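Local atomic coordinates of R.MvaI (Kocuria varians, PDB entry 2OAA), a protein that probably cleaves double-stranded DNA at a specific sequence, as a metal-dependent type II restriction endonuclease of the PD-(D/E)XK clan. Residues N48-D53 with Q156-K161; D56-T61 with K164-I169; S186-T191 with G243-I248. All coordinates share one frame; numbering follows the deposited sequence. Where two conformers were deposited one is given.

Contact 1. Residues N48-D53 with Q156-K161. With CA (calcium ion), chain G; CA (calcium ion), chain I; nucleotides of chain A; nucleotides of chain B.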
loop_
_atom_site.group_PDB
_atom_site.type_symbol
_atom_site.label_atom_id
_atom_site.label_comp_id
_atom_site.label_asym_id
_atom_site.label_seq_id
_atom_site.Cartn_x
_atom_site.Cartn_y
_atom_site.Cartn_z
ATOM N N ASN E 48 -13.886 4.385 2.323
ATOM C CA ASN E 48 -12.731 4.178 3.173
ATOM C C ASN E 48 -12.850 2.948 4.067
ATOM O O ASN E 48 -12.218 2.878 5.126
ATOM C CB ASN E 48 -12.406 5.447 3.973
ATOM C CG ASN E 48 -13.542 5.892 4.859
ATOM O OD1 ASN E 48 -14.475 5.126 5.128
ATOM N ND2 ASN E 48 -13.465 7.137 5.338
ATOM N N LEU E 49 -13.666 1.989 3.642
ATOM C CA LEU E 49 -13.833 0.743 4.394
ATOM C C LEU E 49 -12.736 -0.261 4.069
ATOM O O LEU E 49 -12.351 -0.409 2.911
ATOM C CB LEU E 49 -15.197 0.106 4.116
ATOM C CG LEU E 49 -16.484 0.889 4.434
ATOM C CD1 LEU E 49 -17.637 -0.105 4.574
ATOM C CD2 LEU E 49 -16.374 1.743 5.691
ATOM N N ASP E 50 -12.256 -0.963 5.091
ATOM C CA ASP E 50 -11.294 -2.051 4.896
ATOM C C ASP E 50 -12.002 -3.370 4.571
ATOM O O ASP E 50 -11.868 -4.366 5.290
ATOM C CB ASP E 50 -10.367 -2.181 6.115
ATOM C CG ASP E 50 -11.123 -2.362 7.433
ATOM O OD1 ASP E 50 -12.379 -2.302 7.450
ATOM O OD2 ASP E 50 -10.446 -2.557 8.473
ATOM N N ALA E 51 -12.784 -3.339 3.499
ATOM C CA ALA E 51 -13.537 -4.482 2.997
ATOM C C ALA E 51 -13.141 -4.638 1.533
ATOM O O ALA E 51 -12.568 -3.709 0.958
ATOM C CB ALA E 51 -15.015 -4.190 3.100
ATOM N N PRO E 52 -13.444 -5.796 0.911
ATOM C CA PRO E 52 -13.083 -5.918 -0.509
ATOM C C PRO E 52 -13.924 -5.019 -1.418
ATOM O O PRO E 52 -14.957 -4.499 -1.002
ATOM C CB PRO E 52 -13.344 -7.400 -0.824
ATOM C CG PRO E 52 -13.504 -8.061 0.511
ATOM C CD PRO E 52 -14.083 -7.026 1.410
ATOM N N ASP E 53 -13.467 -4.850 -2.650
ATOM C CA ASP E 53 -14.073 -3.895 -3.583
ATOM C C ASP E 53 -15.295 -4.422 -4.308
ATOM O O ASP E 53 -16.224 -3.660 -4.591
ATOM C CB ASP E 53 -13.049 -3.477 -4.626
ATOM C CG ASP E 53 -11.887 -2.774 -4.020
ATOM O OD1 ASP E 53 -12.102 -1.739 -3.344
ATOM O OD2 ASP E 53 -10.757 -3.257 -4.207
ATOM N N GLN E 156 -3.287 -10.168 10.304
ATOM C CA GLN E 156 -4.095 -11.271 9.785
ATOM C C GLN E 156 -5.556 -10.866 9.670
ATOM O O GLN E 156 -6.248 -11.284 8.728
ATOM C CB GLN E 156 -3.968 -12.517 10.655
ATOM C CG GLN E 156 -4.675 -13.739 10.085
ATOM C CD GLN E 156 -4.231 -15.026 10.763
ATOM O OE1 GLN E 156 -3.898 -15.034 11.949
ATOM N NE2 GLN E 156 -4.220 -16.120 10.007
ATOM N N ASN E 157 -6.036 -10.056 10.613
ATOM C CA ASN E 157 -7.420 -9.591 10.558
ATOM C C ASN E 157 -7.676 -8.736 9.323
ATOM O O ASN E 157 -8.727 -8.854 8.701
ATOM C CB ASN E 157 -7.814 -8.838 11.836
ATOM C CG ASN E 157 -7.978 -9.757 13.046
ATOM O OD1 ASN E 157 -7.965 -9.296 14.189
ATOM N ND2 ASN E 157 -8.127 -11.049 12.803
ATOM N N GLN E 158 -6.710 -7.898 8.949
ATOM C CA GLN E 158 -6.850 -7.104 7.714
ATOM C C GLN E 158 -6.799 -7.994 6.476
ATOM O O GLN E 158 -7.587 -7.812 5.535
ATOM C CB GLN E 158 -5.803 -5.995 7.620
ATOM C CG GLN E 158 -5.824 -4.992 8.780
ATOM C CD GLN E 158 -7.198 -4.447 9.084
ATOM O OE1 GLN E 158 -7.787 -4.764 10.122
ATOM N NE2 GLN E 158 -7.720 -3.606 8.188
ATOM N N LEU E 159 -5.903 -8.987 6.480
ATOM C CA LEU E 159 -5.815 -9.907 5.348
ATOM C C LEU E 159 -7.110 -10.684 5.167
ATOM O O LEU E 159 -7.577 -10.844 4.038
ATOM C CB LEU E 159 -4.630 -10.876 5.488
ATOM C CG LEU E 159 -3.204 -10.307 5.414
ATOM C CD1 LEU E 159 -2.226 -11.420 5.753
ATOM C CD2 LEU E 159 -2.883 -9.783 4.046
ATOM N N ASP E 160 -7.684 -11.159 6.278
ATOM C CA ASP E 160 -8.946 -11.910 6.227
ATOM C C ASP E 160 -10.108 -11.039 5.743
ATOM O O ASP E 160 -10.954 -11.515 4.979
ATOM C CB ASP E 160 -9.308 -12.478 7.599
ATOM C CG ASP E 160 -8.389 -13.602 8.055
ATOM O OD1 ASP E 160 -7.629 -14.158 7.232
ATOM O OD2 ASP E 160 -8.468 -13.948 9.260
ATOM N N LYS E 161 -10.153 -9.781 6.185
ATOM C CA LYS E 161 -11.256 -8.872 5.836
ATOM C C LYS E 161 -11.216 -8.507 4.349
ATOM O O LYS E 161 -12.256 -8.415 3.686
ATOM C CB LYS E 161 -11.167 -7.545 6.609
ATOM C CG LYS E 161 -11.374 -7.576 8.110
ATOM C CD LYS E 161 -11.132 -6.179 8.685
ATOM C CE LYS E 161 -11.120 -6.168 10.208
ATOM N NZ LYS E 161 -10.563 -4.888 10.736
HETATM CA CA CA G . -11.597 -0.568 -1.409
HETATM CA CA CA I . -8.873 -1.907 -4.065
ATOM P P DC A 6 -7.604 0.277 3.990
ATOM O OP1 DC A 6 -8.058 -1.115 3.732
ATOM O OP2 DC A 6 -6.153 0.571 4.101
ATOM O "O5'" DC A 6 -8.211 1.228 2.872
ATOM C "C5'" DC A 6 -9.609 1.214 2.590
ATOM C "C4'" DC A 6 -9.937 2.271 1.563
ATOM O "O4'" DC A 6 -9.675 3.597 2.073
ATOM C "C3'" DC A 6 -9.092 2.207 0.303
ATOM O "O3'" DC A 6 -9.525 1.150 -0.549
ATOM C "C2'" DC A 6 -9.347 3.576 -0.285
ATOM C "C1'" DC A 6 -9.308 4.441 0.978
ATOM N N1 DC A 6 -7.976 5.006 1.256
ATOM C C2 DC A 6 -7.523 6.047 0.449
ATOM O O2 DC A 6 -8.235 6.419 -0.495
ATOM N N3 DC A 6 -6.322 6.616 0.707
ATOM C C4 DC A 6 -5.580 6.171 1.725
ATOM N N4 DC A 6 -4.417 6.782 1.961
ATOM C C5 DC A 6 -6.006 5.086 2.550
ATOM C C6 DC A 6 -7.201 4.539 2.283
ATOM P P DA B 10 -17.533 10.961 3.305
ATOM O OP1 DA B 10 -18.790 10.601 2.599
ATOM O OP2 DA B 10 -17.302 12.365 3.724
ATOM O "O5'" DA B 10 -17.399 10.019 4.580
ATOM C "C5'" DA B 10 -17.291 8.608 4.421
ATOM C "C4'" DA B 10 -17.194 7.930 5.768
ATOM O "O4'" DA B 10 -15.892 8.174 6.352
ATOM C "C3'" DA B 10 -18.191 8.431 6.805
ATOM O "O3'" DA B 10 -18.420 7.402 7.767
ATOM C "C2'" DA B 10 -17.443 9.597 7.427
ATOM C "C1'" DA B 10 -16.005 9.082 7.445
ATOM N N9 DA B 10 -14.977 10.109 7.270
ATOM C C8 DA B 10 -15.011 11.202 6.439
ATOM N N7 DA B 10 -13.918 11.928 6.474
ATOM C C5 DA B 10 -13.114 11.272 7.396
ATOM C C6 DA B 10 -11.822 11.540 7.882
ATOM N N6 DA B 10 -11.080 12.574 7.483
ATOM N N1 DA B 10 -11.311 10.694 8.805
ATOM C C2 DA B 10 -12.051 9.649 9.197
ATOM N N3 DA B 10 -13.275 9.290 8.811
ATOM C C4 DA B 10 -13.757 10.155 7.901
HETATM O O HOH W 1 -13.872 -1.548 -0.954
HETATM O O HOH W 2 -10.639 -2.595 -0.408
HETATM O O HOH W 3 -12.653 0.580 0.367
HETATM O O HOH W 4 -12.340 1.415 -2.361
HETATM O O HOH W 5 -6.719 -0.969 -3.961
#
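Asp-50 meets Gln-158 and Lys-161 of helix 152-162 just ahead of Pro-52 and Asp-53, which fit the proline-aspartate pair of the PD-(D/E)XK nuclease motif. Asp-50 is the centre of an inverse gamma turn, and its CG lies between the backbone N and the carbonyl carbon (chi1 55°), directing the carboxylate at the helix. There OD2 serves two donors. Gln-158 NE2 reaches Asp-50 OD2 at 2.9 Å in a nearly straight bond (173° at the hydrogen), arriving on the anti side. Lys-161 NZ approaches the same OD2 at 3.3 Å from above the carboxylate plane, a longer contact that completes a salt bridge.

The two helix residues also hold one another. Gln-158 is bent at its second torsion, whereas Lys-161 is extended beyond CG, and Lys-161 NZ donates to Gln-158 OE1 at 2.8 Å. Since OE1 accepts from the lysine and NE2 gives to the aspartate, both ends of the amide are committed, which should fix its flip. The carboxylate and amide planes stand 31° apart. Pro-52 makes a smaller contact with the helix, its CD lying 3.2 Å from Lys-161 O.

The same loop runs on to DNA and metal. Asn-48 ND2 hydrogen-bonds to O4' of DA10 of chain B and Leu-49 O lies near C5' of DC6 of chain A, so the loop lies against the nucleic acid as well as the helix. O3' of DC6 is a ligand of the calcium ion of chain G. Water 2, another ligand of that ion, donates to Ala-51 O at 2.6 Å, a second-shell link from the backbone. Asp-53 bridges the two metals: its OD1 binds the calcium ion of chain G and its OD2 that of chain I, each at 2.3 Å.

Contact 2. Residues D56-T61 with K164-I169. With CA (calcium ion), chain I; nucleotides of chain A.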
loop_
_atom_site.group_PDB
_atom_site.type_symbol
_atom_site.label_atom_id
_atom_site.label_comp_id
_atom_site.label_asym_id
_atom_site.label_seq_id
_atom_site.Cartn_x
_atom_site.Cartn_y
_atom_site.Cartn_z
ATOM N N ASP E 56 -16.508 -10.296 -2.553
ATOM C CA ASP E 56 -15.409 -10.740 -1.679
ATOM C C ASP E 56 -14.022 -10.577 -2.286
ATOM O O ASP E 56 -13.036 -11.052 -1.719
ATOM C CB ASP E 56 -15.620 -12.192 -1.221
ATOM C CG ASP E 56 -15.849 -13.161 -2.370
ATOM O OD1 ASP E 56 -15.903 -12.734 -3.540
ATOM O OD2 ASP E 56 -15.980 -14.382 -2.075
ATOM N N ILE E 57 -13.952 -9.895 -3.431
ATOM C CA ILE E 57 -12.700 -9.758 -4.178
ATOM C C ILE E 57 -12.149 -8.335 -4.102
ATOM O O ILE E 57 -12.874 -7.369 -4.331
ATOM C CB ILE E 57 -12.887 -10.166 -5.662
ATOM C CG1 ILE E 57 -13.420 -11.602 -5.751
ATOM C CG2 ILE E 57 -11.574 -10.014 -6.438
ATOM C CD1 ILE E 57 -14.156 -11.898 -7.054
ATOM N N GLU E 58 -10.857 -8.223 -3.783
ATOM C CA GLU E 58 -10.155 -6.957 -3.779
ATOM C C GLU E 58 -9.642 -6.672 -5.191
ATOM O O GLU E 58 -9.149 -7.568 -5.864
ATOM C CB GLU E 58 -8.975 -7.053 -2.800
ATOM C CG GLU E 58 -7.998 -5.902 -2.852
ATOM C CD GLU E 58 -8.553 -4.604 -2.310
ATOM O OE1 GLU E 58 -9.608 -4.628 -1.625
ATOM O OE2 GLU E 58 -7.906 -3.553 -2.557
ATOM N N ILE E 59 -9.753 -5.424 -5.624
ATOM C CA ILE E 59 -9.255 -5.008 -6.930
ATOM C C ILE E 59 -8.131 -3.995 -6.728
ATOM O O ILE E 59 -8.228 -3.108 -5.888
ATOM C CB ILE E 59 -10.375 -4.375 -7.757
ATOM C CG1 ILE E 59 -11.433 -5.428 -8.086
ATOM C CG2 ILE E 59 -9.790 -3.754 -9.023
ATOM C CD1 ILE E 59 -12.668 -4.864 -8.756
ATOM N N LYS E 60 -7.037 -4.137 -7.455
ATOM C CA LYS E 60 -5.964 -3.136 -7.404
ATOM C C LYS E 60 -5.500 -2.867 -8.812
ATOM O O LYS E 60 -5.304 -3.809 -9.579
ATOM C CB LYS E 60 -4.779 -3.645 -6.576
ATOM C CG LYS E 60 -5.142 -4.039 -5.146
ATOM C CD LYS E 60 -3.934 -4.320 -4.297
ATOM C CE LYS E 60 -4.382 -4.666 -2.884
ATOM N NZ LYS E 60 -5.020 -3.528 -2.135
ATOM N N THR E 61 -5.316 -1.598 -9.157
ATOM C CA THR E 61 -4.705 -1.245 -10.433
ATOM C C THR E 61 -3.217 -0.938 -10.253
ATOM O O THR E 61 -2.775 -0.502 -9.178
ATOM C CB THR E 61 -5.411 -0.050 -11.094
ATOM O OG1 THR E 61 -5.220 1.126 -10.300
ATOM C CG2 THR E 61 -6.894 -0.315 -11.235
ATOM N N LYS E 164 -8.396 -11.879 0.616
ATOM C CA LYS E 164 -8.477 -13.309 0.269
ATOM C C LYS E 164 -8.227 -13.513 -1.229
ATOM O O LYS E 164 -7.515 -14.436 -1.634
ATOM C CB LYS E 164 -9.846 -13.854 0.670
ATOM C CG LYS E 164 -10.105 -15.334 0.386
ATOM C CD LYS E 164 -11.433 -15.787 1.041
ATOM C CE LYS E 164 -12.593 -14.795 0.797
ATOM N NZ LYS E 164 -13.794 -14.959 1.686
ATOM N N TYR E 165 -8.798 -12.631 -2.052
ATOM C CA TYR E 165 -8.641 -12.720 -3.489
ATOM C C TYR E 165 -8.235 -11.353 -4.000
ATOM O O TYR E 165 -9.023 -10.411 -3.915
ATOM C CB TYR E 165 -9.955 -13.141 -4.181
ATOM C CG TYR E 165 -10.667 -14.330 -3.573
ATOM C CD1 TYR E 165 -10.152 -15.623 -3.694
ATOM C CD2 TYR E 165 -11.876 -14.159 -2.916
ATOM C CE1 TYR E 165 -10.825 -16.712 -3.149
ATOM C CE2 TYR E 165 -12.550 -15.242 -2.368
ATOM C CZ TYR E 165 -12.023 -16.505 -2.487
ATOM O OH TYR E 165 -12.707 -17.558 -1.928
ATOM N N ILE E 166 -7.023 -11.232 -4.531
ATOM C CA ILE E 166 -6.550 -9.930 -5.006
ATOM C C ILE E 166 -6.440 -9.918 -6.538
ATOM O O ILE E 166 -5.538 -10.545 -7.096
ATOM C CB ILE E 166 -5.187 -9.569 -4.390
ATOM C CG1 ILE E 166 -5.214 -9.736 -2.859
ATOM C CG2 ILE E 166 -4.783 -8.154 -4.814
ATOM C CD1 ILE E 166 -3.841 -9.573 -2.210
ATOM N N ALA E 167 -7.361 -9.226 -7.198
ATOM C CA ALA E 167 -7.313 -9.053 -8.648
ATOM C C ALA E 167 -6.463 -7.845 -8.972
ATOM O O ALA E 167 -6.864 -6.712 -8.695
ATOM C CB ALA E 167 -8.721 -8.847 -9.222
ATOM N N VAL E 168 -5.286 -8.081 -9.534
ATOM C CA VAL E 168 -4.385 -6.992 -9.889
ATOM C C VAL E 168 -4.531 -6.701 -11.367
ATOM O O VAL E 168 -4.294 -7.580 -12.203
ATOM C CB VAL E 168 -2.919 -7.356 -9.584
ATOM C CG1 VAL E 168 -1.984 -6.153 -9.867
ATOM C CG2 VAL E 168 -2.779 -7.809 -8.135
ATOM N N ILE E 169 -4.914 -5.464 -11.669
ATOM C CA ILE E 169 -5.143 -5.048 -13.042
ATOM C C ILE E 169 -3.959 -4.240 -13.534
ATOM O O ILE E 169 -3.679 -3.154 -13.029
ATOM C CB ILE E 169 -6.476 -4.278 -13.174
ATOM C CG1 ILE E 169 -7.614 -5.227 -12.757
ATOM C CG2 ILE E 169 -6.691 -3.813 -14.627
ATOM C CD1 ILE E 169 -8.676 -4.594 -11.969
HETATM CA CA CA I . -8.873 -1.907 -4.065
ATOM P P DG A 8 -5.850 1.385 -6.599
ATOM O OP1 DG A 8 -6.336 0.721 -7.830
ATOM O OP2 DG A 8 -5.256 0.574 -5.506
ATOM O "O5'" DG A 8 -4.821 2.518 -7.012
ATOM C "C5'" DG A 8 -3.432 2.261 -7.085
ATOM C "C4'" DG A 8 -2.692 3.572 -7.097
ATOM O "O4'" DG A 8 -2.705 4.209 -5.803
ATOM C "C3'" DG A 8 -1.220 3.477 -7.430
ATOM O "O3'" DG A 8 -1.096 3.194 -8.828
ATOM C "C2'" DG A 8 -0.773 4.870 -7.036
ATOM C "C1'" DG A 8 -1.582 5.093 -5.744
ATOM N N9 DG A 8 -0.805 4.776 -4.552
ATOM C C8 DG A 8 -0.951 3.716 -3.685
ATOM N N7 DG A 8 -0.046 3.701 -2.741
ATOM C C5 DG A 8 0.733 4.825 -2.998
ATOM C C6 DG A 8 1.875 5.340 -2.319
ATOM O O6 DG A 8 2.456 4.888 -1.327
ATOM N N1 DG A 8 2.341 6.508 -2.918
ATOM C C2 DG A 8 1.790 7.103 -4.025
ATOM N N2 DG A 8 2.378 8.230 -4.451
ATOM N N3 DG A 8 0.737 6.630 -4.668
ATOM C C4 DG A 8 0.265 5.500 -4.103
HETATM O O HOH W 6 -10.460 -10.361 -1.120
HETATM O O HOH W 5 -6.719 -0.969 -3.961
HETATM O O HOH W 7 -9.856 -0.427 -5.617
#
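The Tyr-165 ring presents an edge to Asp-56: the backbone O of Asp-56 lies near the ring plane, 3.5 Å from Tyr-165 CD2, while Lys-164 CG sits over the centre of one ring face. Asp-56 OD2 comes to the neighbouring CE2, with carboxylate and ring planes 67° apart; Asp-56 OD1 is hydrogen-bonded to Ser-5 OG and Tyr-165 OH to Ser-3 O.

Beyond the ring the strands run parallel, 21° apart. Their bonds alternate: Glu-58 N to Tyr-165 O, Ala-167 N to Glu-58 O at 2.8 Å, Lys-60 N to Ala-167 O, and Ile-169 N to Lys-60 O at 2.7 Å. Ile-59 CG2 and Ile-169 CD1 are pressed to 3.3 Å, and Ile-169 chi2 (140°) is off a staggered value, consistent with strain.

Glu-58 and Lys-60 match the (D/E)XK part of the nuclease motif. Glu-58 OE2 and Ile-59 O bind the calcium ion of chain I. Lys-60 NZ salt-bridges Glu-58 OE2 at 2.9 Å, from above the carboxylate plane, and donates to the backbone O of Thr-71 and Leu-72. A methionine in place of Lys-60 would probably leave Glu-58 without its ammonium mate and both carbonyls without this donor. Thr-61 N and OG1 both donate to OP1 of DG8 of chain A.

Leu-11 of helix 8-19 and Phe-38 of helix 33-41 pack on the face bearing Ile-59, while strand 179-191 pairs antiparallel with 165-169.

Contact 3. Residues S186-T191 with G243-I248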
loop_
_atom_site.group_PDB
_atom_site.type_symbol
_atom_site.label_atom_id
_atom_site.label_comp_id
_atom_site.label_asym_id
_atom_site.label_seq_id
_atom_site.Cartn_x
_atom_site.Cartn_y
_atom_site.Cartn_z
ATOM N N SER E 186 -4.822 -6.139 -18.574
ATOM C CA SER E 186 -4.905 -7.542 -18.177
ATOM C C SER E 186 -5.132 -7.623 -16.680
ATOM O O SER E 186 -5.013 -6.620 -15.974
ATOM C CB SER E 186 -3.609 -8.271 -18.555
ATOM O OG SER E 186 -2.486 -7.679 -17.915
ATOM N N ALA E 187 -5.432 -8.821 -16.192
ATOM C CA ALA E 187 -5.636 -9.025 -14.760
ATOM C C ALA E 187 -5.158 -10.392 -14.322
ATOM O O ALA E 187 -5.376 -11.390 -15.006
ATOM C CB ALA E 187 -7.090 -8.842 -14.386
ATOM N N ASN E 188 -4.477 -10.406 -13.182
ATOM C CA ASN E 188 -4.077 -11.629 -12.495
ATOM C C ASN E 188 -4.804 -11.707 -11.167
ATOM O O ASN E 188 -5.163 -10.681 -10.599
ATOM C CB ASN E 188 -2.577 -11.612 -12.210
ATOM C CG ASN E 188 -1.713 -11.849 -13.455
ATOM O OD1 ASN E 188 -2.026 -12.676 -14.308
ATOM N ND2 ASN E 188 -0.573 -11.173 -13.509
ATOM N N LEU E 189 -5.015 -12.919 -10.674
ATOM C CA LEU E 189 -5.577 -13.126 -9.351
ATOM C C LEU E 189 -4.491 -13.676 -8.438
ATOM O O LEU E 189 -3.905 -14.728 -8.729
ATOM C CB LEU E 189 -6.772 -14.087 -9.410
ATOM C CG LEU E 189 -7.666 -14.116 -8.159
ATOM C CD1 LEU E 189 -8.509 -12.841 -8.027
ATOM C CD2 LEU E 189 -8.573 -15.337 -8.207
ATOM N N PHE E 190 -4.228 -12.927 -7.364
ATOM C CA PHE E 190 -3.190 -13.241 -6.368
ATOM C C PHE E 190 -3.896 -13.736 -5.108
ATOM O O PHE E 190 -4.673 -13.006 -4.494
ATOM C CB PHE E 190 -2.365 -11.957 -6.143
ATOM C CG PHE E 190 -1.266 -12.053 -5.110
ATOM C CD1 PHE E 190 -0.454 -13.182 -4.993
ATOM C CD2 PHE E 190 -1.016 -10.958 -4.289
ATOM C CE1 PHE E 190 0.572 -13.231 -4.042
ATOM C CE2 PHE E 190 0.015 -10.992 -3.334
ATOM C CZ PHE E 190 0.801 -12.136 -3.212
ATOM N N THR E 191 -3.633 -14.992 -4.742
ATOM C CA THR E 191 -4.298 -15.647 -3.617
ATOM C C THR E 191 -3.258 -16.232 -2.676
ATOM O O THR E 191 -2.067 -16.266 -3.006
ATOM C CB THR E 191 -5.232 -16.781 -4.108
ATOM O OG1 THR E 191 -4.480 -17.733 -4.869
ATOM C CG2 THR E 191 -6.357 -16.224 -4.966
ATOM N N GLY E 243 2.451 -16.089 -2.533
ATOM C CA GLY E 243 1.111 -16.575 -2.822
ATOM C C GLY E 243 1.089 -17.242 -4.186
ATOM O O GLY E 243 2.142 -17.532 -4.768
ATOM N N GLU E 244 -0.111 -17.492 -4.695
ATOM C CA GLU E 244 -0.282 -18.033 -6.028
ATOM C C GLU E 244 -0.840 -16.956 -6.946
ATOM O O GLU E 244 -1.586 -16.073 -6.498
ATOM C CB GLU E 244 -1.217 -19.243 -5.998
ATOM C CG GLU E 244 -0.767 -20.340 -5.038
ATOM C CD GLU E 244 0.640 -20.866 -5.339
ATOM O OE1 GLU E 244 1.001 -21.027 -6.531
ATOM O OE2 GLU E 244 1.391 -21.113 -4.372
ATOM N N VAL E 245 -0.462 -17.019 -8.220
ATOM C CA VAL E 245 -0.920 -16.046 -9.219
ATOM C C VAL E 245 -1.405 -16.749 -10.475
ATOM O O VAL E 245 -0.706 -17.596 -11.036
ATOM C CB VAL E 245 0.187 -15.040 -9.612
ATOM C CG1 VAL E 245 -0.330 -14.010 -10.627
ATOM C CG2 VAL E 245 0.740 -14.307 -8.383
ATOM N N LYS E 246 -2.601 -16.400 -10.920
ATOM C CA LYS E 246 -3.061 -16.921 -12.201
ATOM C C LYS E 246 -3.714 -15.829 -13.037
ATOM O O LYS E 246 -4.297 -14.883 -12.503
ATOM C CB LYS E 246 -3.984 -18.118 -12.008
ATOM C CG LYS E 246 -5.351 -17.797 -11.460
ATOM C CD LYS E 246 -6.145 -19.083 -11.302
ATOM C CE LYS E 246 -7.600 -18.797 -11.026
ATOM N NZ LYS E 246 -7.803 -18.012 -9.777
ATOM N N VAL E 247 -3.588 -15.947 -14.355
ATOM C CA VAL E 247 -4.186 -14.986 -15.277
ATOM C C VAL E 247 -5.687 -15.197 -15.296
ATOM O O VAL E 247 -6.149 -16.334 -15.436
ATOM C CB VAL E 247 -3.628 -15.150 -16.723
ATOM C CG1 VAL E 247 -4.276 -14.148 -17.691
ATOM C CG2 VAL E 247 -2.101 -15.018 -16.736
ATOM N N ILE E 248 -6.445 -14.111 -15.145
ATOM C CA ILE E 248 -7.908 -14.207 -15.198
ATOM C C ILE E 248 -8.552 -13.426 -16.332
ATOM O O ILE E 248 -9.667 -13.748 -16.728
ATOM C CB ILE E 248 -8.599 -13.846 -13.855
ATOM C CG1 ILE E 248 -8.189 -12.450 -13.362
ATOM C CG2 ILE E 248 -8.343 -14.953 -12.820
ATOM C CD1 ILE E 248 -9.130 -11.879 -12.312
#
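Phe-190 and Gly-243 fit because the glycine leaves a hollow: Phe-190 CE1 comes to 3.6 Å from Gly-243 CA, and Thr-191 O to 3.2 Å from the same CA. A beta carbon on Gly-243 would collide with both atoms. On the face bearing Phe-190 and Val-245, Phe-190, whose CG is anti to the backbone N (chi1 178°), brings CD1 to 3.8 Å from Val-245 CG2. The other branch of that valine, CG1, lies 3.6 Å from Asn-188 CB, so the two methyls of Val-245 divide between Phe-190 and Asn-188 on the same face. Asn-188 in turn brings OD1 to 3.3 Å from Val-247 CA.

On the other face, Leu-189 and Lys-246 lie side by side and point the same way. Lys-246 is bent at its fourth torsion (-60°), and NZ ends against Leu-189 CD2. Ile-248 closes the far end by splitting its branches: CG2 packs on Leu-189 CB, and CG1 on Ala-187 CB at 3.9 Å. Leu-11 and Lys-12 of helix 8-19 touch Ile-248.

These bumps and hollows ride on an antiparallel ladder whose axes make 154°. Leu-189 pairs with Lys-246 and Thr-191 with Glu-244 as hydrogen-bonded pairs, each by two bonds; Ile-248 N adds a fifth, to Ala-187 O at 2.9 Å. All five are backbone to backbone, with no salt bridge across the contact. The side chains meet mostly through carbon; even Asn-188 OD1 and Lys-246 NZ lie against carbons of Val-247 and Leu-189. This implies a C-terminal strand held by main-chain bonding and shape rather than by charge pairing.

Overall arrangement
Contacts 1 and 2 interleave along the chain, residues 48-53 and 56-61 both preceding 156-161 and 164-169, and helix 152-162 leads into strand 165-176; contact 3 follows in series. The centres of contacts 1 and 2 lie 11 Å apart, and they meet at the calcium ion of chain I, where Asp-53 joins Glu-58 and Ile-59. Contacts 2 and 3 have centres 9 Å apart and share one mixed sheet, in which strands 165-176 and 179-191 are neighbours. Contacts 1 and 3, 18 Å between centres, do not touch. Contacts 1 and 2 thus hold the metal- and DNA-binding side, while contact 3 adds the C-terminal strand 244-247 beyond it, its nearest atom about 11 Å from the DNA.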